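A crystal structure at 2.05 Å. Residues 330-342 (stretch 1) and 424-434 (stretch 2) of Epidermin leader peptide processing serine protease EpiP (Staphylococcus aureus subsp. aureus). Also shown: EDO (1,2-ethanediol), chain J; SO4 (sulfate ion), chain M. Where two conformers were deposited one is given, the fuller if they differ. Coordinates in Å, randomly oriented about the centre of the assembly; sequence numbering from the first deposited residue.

Stretch 1 330-342: NFGMNYTDIAAPG
Stretch 2 (424-434) PFSRYGHGELD

Stretch 1 runs as loop into a strand that ends at Pro 341; stretch 2 leaves a short helix, Phe 425 to Tyr 428, through a type II' turn, Tyr 428 to Gly 431, into extended backbone. Together they bury 801 Å². Asp 337 lies beside Gly 429 (CA to CA 4.2 Å), and Ala 339 forms a single parallel bridge with Glu 432 (CA to CA 4.6 Å). Ala 339 N donates to Gly 431 O (3.1 Å), Leu 433 N to Ala 339 O (2.8 Å), and His 430 N, nearly straight, to Asp 337 O (2.9 Å). Gly 429 (phi 65°, psi -137°) is the hollow: its CA packs 3.4 Å from Thr 336 O, and a CB would strike Asp 337 C, Ile 338 N and Thr 336 O. Thr 336 (chi1 m) pushes CG2 to 3.4 Å from Arg 427 O, while one water oxygen lies 2.8 Å from each of Thr 336 OG1, Asn 330 O and Arg 427 O, donating to the two carbonyls. At the helix, Gly 332 N (phi 142°, psi 159°) donates to Ser 426 O (2.7 Å). Phe 331 (chi1 p, chi2 101°) points toward stretch 2; Arg 427 (m, t, p) curls back, its CZ 4.9 Å from the Phe 331 ring centroid, a cation-pi contact over the face. Leu 433 (t, p) sets CD2 4.0 Å from Ala 340 CB.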

# COMPACT_ATOMS: atom_id res chain seq x y z
N ASN A 330 -7.14 12.22 1.65
CA ASN A 330 -6.26 13.06 2.42
C ASN A 330 -5.41 13.84 1.41
O ASN A 330 -5.32 13.48 0.22
CB ASN A 330 -5.36 12.26 3.35
CG ASN A 330 -6.09 11.70 4.57
OD1 ASN A 330 -7.32 11.85 4.74
ND2 ASN A 330 -5.33 11.07 5.45
N PHE A 331 -4.82 14.93 1.87
CA PHE A 331 -3.97 15.76 1.04
C PHE A 331 -3.13 16.68 1.93
O PHE A 331 -3.23 16.64 3.16
CB PHE A 331 -4.84 16.61 0.13
CG PHE A 331 -5.71 17.59 0.86
CD1 PHE A 331 -5.34 18.93 0.96
CD2 PHE A 331 -6.88 17.16 1.48
CE1 PHE A 331 -6.13 19.82 1.65
CE2 PHE A 331 -7.68 18.06 2.17
CZ PHE A 331 -7.30 19.40 2.26
N GLY A 332 -2.34 17.52 1.28
CA GLY A 332 -1.56 18.54 1.96
C GLY A 332 -0.18 18.77 1.39
O GLY A 332 0.36 17.92 0.66
N MET A 333 0.39 19.93 1.68
CA MET A 333 1.75 20.24 1.23
C MET A 333 2.68 19.24 1.87
O MET A 333 2.45 18.79 3.00
CB MET A 333 2.20 21.67 1.62
CG MET A 333 1.83 22.80 0.64
SD MET A 333 2.57 22.67 -1.02
CE MET A 333 2.26 24.33 -1.61
N ASN A 334 3.72 18.90 1.13
CA ASN A 334 4.73 17.95 1.57
C ASN A 334 4.17 16.59 1.94
O ASN A 334 4.62 15.94 2.88
CB ASN A 334 5.50 18.60 2.71
CG ASN A 334 6.07 19.94 2.30
OD1 ASN A 334 6.71 20.04 1.26
ND2 ASN A 334 5.82 20.98 3.09
N TYR A 335 3.18 16.18 1.15
CA TYR A 335 2.49 14.92 1.36
C TYR A 335 2.13 14.33 0.01
O TYR A 335 2.79 13.45 -0.45
CB TYR A 335 1.25 15.16 2.24
CG TYR A 335 0.35 13.97 2.52
CD1 TYR A 335 0.67 13.05 3.50
CD2 TYR A 335 -0.84 13.80 1.82
CE1 TYR A 335 -0.17 11.98 3.78
CE2 TYR A 335 -1.69 12.73 2.09
CZ TYR A 335 -1.35 11.82 3.08
OH TYR A 335 -2.17 10.76 3.38
N THR A 336 1.09 14.84 -0.63
CA THR A 336 0.68 14.31 -1.94
C THR A 336 1.76 14.52 -3.03
O THR A 336 2.22 15.65 -3.23
CB THR A 336 -0.61 15.00 -2.39
OG1 THR A 336 -1.59 14.86 -1.37
CG2 THR A 336 -1.12 14.42 -3.69
N ASP A 337 2.14 13.44 -3.71
CA ASP A 337 3.10 13.50 -4.82
C ASP A 337 2.43 13.44 -6.20
O ASP A 337 2.95 14.00 -7.18
CB ASP A 337 4.07 12.32 -4.72
CG ASP A 337 4.95 12.41 -3.48
OD1 ASP A 337 5.57 13.47 -3.27
OD2 ASP A 337 5.03 11.44 -2.70
N ILE A 338 1.27 12.77 -6.24
CA ILE A 338 0.56 12.51 -7.46
C ILE A 338 -0.87 12.07 -7.13
O ILE A 338 -1.17 11.67 -6.02
CB ILE A 338 1.29 11.39 -8.25
CG1 ILE A 338 0.75 11.22 -9.66
CG2 ILE A 338 1.21 10.09 -7.48
CD1 ILE A 338 1.67 10.39 -10.57
N ALA A 339 -1.75 12.12 -8.11
CA ALA A 339 -3.11 11.66 -7.94
C ALA A 339 -3.52 10.75 -9.09
O ALA A 339 -3.06 10.90 -10.22
CB ALA A 339 -4.04 12.86 -7.85
N ALA A 340 -4.37 9.77 -8.80
CA ALA A 340 -4.92 8.90 -9.84
C ALA A 340 -6.41 8.72 -9.49
O ALA A 340 -6.80 8.97 -8.34
CB ALA A 340 -4.19 7.57 -9.89
N PRO A 341 -7.25 8.34 -10.47
CA PRO A 341 -8.70 8.15 -10.21
C PRO A 341 -9.02 7.07 -9.17
O PRO A 341 -8.58 5.90 -9.29
CB PRO A 341 -9.24 7.71 -11.57
CG PRO A 341 -8.26 8.29 -12.56
CD PRO A 341 -6.93 8.15 -11.89
N GLY A 342 -9.73 7.48 -8.13
CA GLY A 342 -10.13 6.56 -7.09
C GLY A 342 -11.62 6.61 -6.80
O GLY A 342 -12.10 5.83 -6.00
N PRO A 424 -4.23 22.98 -6.68
CA PRO A 424 -2.84 23.21 -6.31
C PRO A 424 -2.06 21.96 -5.98
O PRO A 424 -2.63 20.88 -5.84
CB PRO A 424 -2.97 24.09 -5.05
CG PRO A 424 -4.23 23.73 -4.47
CD PRO A 424 -5.15 23.37 -5.60
N PHE A 425 -0.74 22.13 -5.85
CA PHE A 425 0.18 21.04 -5.56
C PHE A 425 -0.18 20.36 -4.23
O PHE A 425 -0.07 19.14 -4.09
CB PHE A 425 1.64 21.55 -5.52
CG PHE A 425 2.69 20.45 -5.57
CD1 PHE A 425 3.02 19.73 -4.43
CD2 PHE A 425 3.35 20.16 -6.76
CE1 PHE A 425 4.00 18.69 -4.48
CE2 PHE A 425 4.33 19.16 -6.83
CZ PHE A 425 4.65 18.42 -5.68
N SER A 426 -0.62 21.15 -3.26
CA SER A 426 -1.00 20.60 -1.95
C SER A 426 -2.11 19.56 -2.06
O SER A 426 -2.25 18.74 -1.17
CB SER A 426 -1.39 21.72 -1.00
OG SER A 426 -2.48 22.44 -1.51
N ARG A 427 -2.89 19.59 -3.14
CA ARG A 427 -3.97 18.62 -3.32
C ARG A 427 -3.66 17.51 -4.32
O ARG A 427 -3.96 16.34 -4.04
CB ARG A 427 -5.27 19.32 -3.70
CG ARG A 427 -5.65 20.43 -2.74
CD ARG A 427 -7.10 20.81 -2.87
NE ARG A 427 -7.95 19.80 -2.26
CZ ARG A 427 -9.27 19.76 -2.33
NH1 ARG A 427 -9.94 20.68 -3.01
NH2 ARG A 427 -9.93 18.78 -1.72
N TYR A 428 -3.03 17.86 -5.46
CA TYR A 428 -2.75 16.91 -6.54
C TYR A 428 -1.30 16.49 -6.71
O TYR A 428 -1.00 15.59 -7.53
CB TYR A 428 -3.21 17.51 -7.89
CG TYR A 428 -4.68 17.84 -7.91
CD1 TYR A 428 -5.63 16.89 -8.28
CD2 TYR A 428 -5.12 19.08 -7.50
CE1 TYR A 428 -6.98 17.18 -8.28
CE2 TYR A 428 -6.47 19.38 -7.49
CZ TYR A 428 -7.40 18.42 -7.88
OH TYR A 428 -8.73 18.73 -7.86
N GLY A 429 -0.40 17.14 -5.99
CA GLY A 429 1.00 16.88 -6.14
C GLY A 429 1.32 17.33 -7.55
O GLY A 429 0.83 18.36 -7.99
N HIS A 430 2.10 16.54 -8.27
CA HIS A 430 2.48 16.88 -9.66
C HIS A 430 1.34 16.81 -10.66
O HIS A 430 1.48 17.27 -11.80
CB HIS A 430 3.66 16.03 -10.13
CG HIS A 430 4.92 16.28 -9.38
ND1 HIS A 430 5.75 17.34 -9.65
CD2 HIS A 430 5.50 15.59 -8.36
CE1 HIS A 430 6.78 17.31 -8.83
NE2 HIS A 430 6.67 16.25 -8.05
N GLY A 431 0.22 16.23 -10.26
CA GLY A 431 -0.97 16.20 -11.10
C GLY A 431 -1.57 14.83 -11.20
O GLY A 431 -1.09 13.89 -10.58
N GLU A 432 -2.62 14.71 -12.02
CA GLU A 432 -3.28 13.43 -12.23
C GLU A 432 -2.43 12.58 -13.18
O GLU A 432 -1.91 13.08 -14.18
CB GLU A 432 -4.69 13.62 -12.79
CG GLU A 432 -5.55 12.36 -12.76
CD GLU A 432 -6.95 12.57 -13.32
OE1 GLU A 432 -7.06 13.10 -14.45
OE2 GLU A 432 -7.93 12.18 -12.63
N LEU A 433 -2.30 11.32 -12.85
CA LEU A 433 -1.58 10.32 -13.65
C LEU A 433 -2.04 10.32 -15.13
O LEU A 433 -3.24 10.35 -15.40
CB LEU A 433 -1.87 8.95 -13.03
CG LEU A 433 -1.27 7.69 -13.68
CD1 LEU A 433 0.26 7.75 -13.73
CD2 LEU A 433 -1.75 6.45 -12.92
N ASP A 434 -1.09 10.30 -16.07
CA ASP A 434 -1.40 10.20 -17.52
C ASP A 434 -0.40 9.21 -18.14
O ASP A 434 0.75 9.55 -18.45
CB ASP A 434 -1.35 11.57 -18.21
CG ASP A 434 -1.83 11.52 -19.69
OD1 ASP A 434 -2.18 12.62 -20.22
OD2 ASP A 434 -1.89 10.43 -20.32
C1 EDO J . 0.19 25.47 -4.10
O1 EDO J . 0.18 24.22 -3.40
C2 EDO J . 1.07 25.39 -5.34
O2 EDO J . 0.34 24.87 -6.46
S SO4 M . 6.20 20.40 -11.47
O1 SO4 M . 7.55 20.17 -10.95
O2 SO4 M . 5.94 21.82 -11.67
O3 SO4 M . 6.05 19.67 -12.71
O4 SO4 M . 5.23 19.89 -10.50
O HOH W 1 -4.11 14.19 -2.25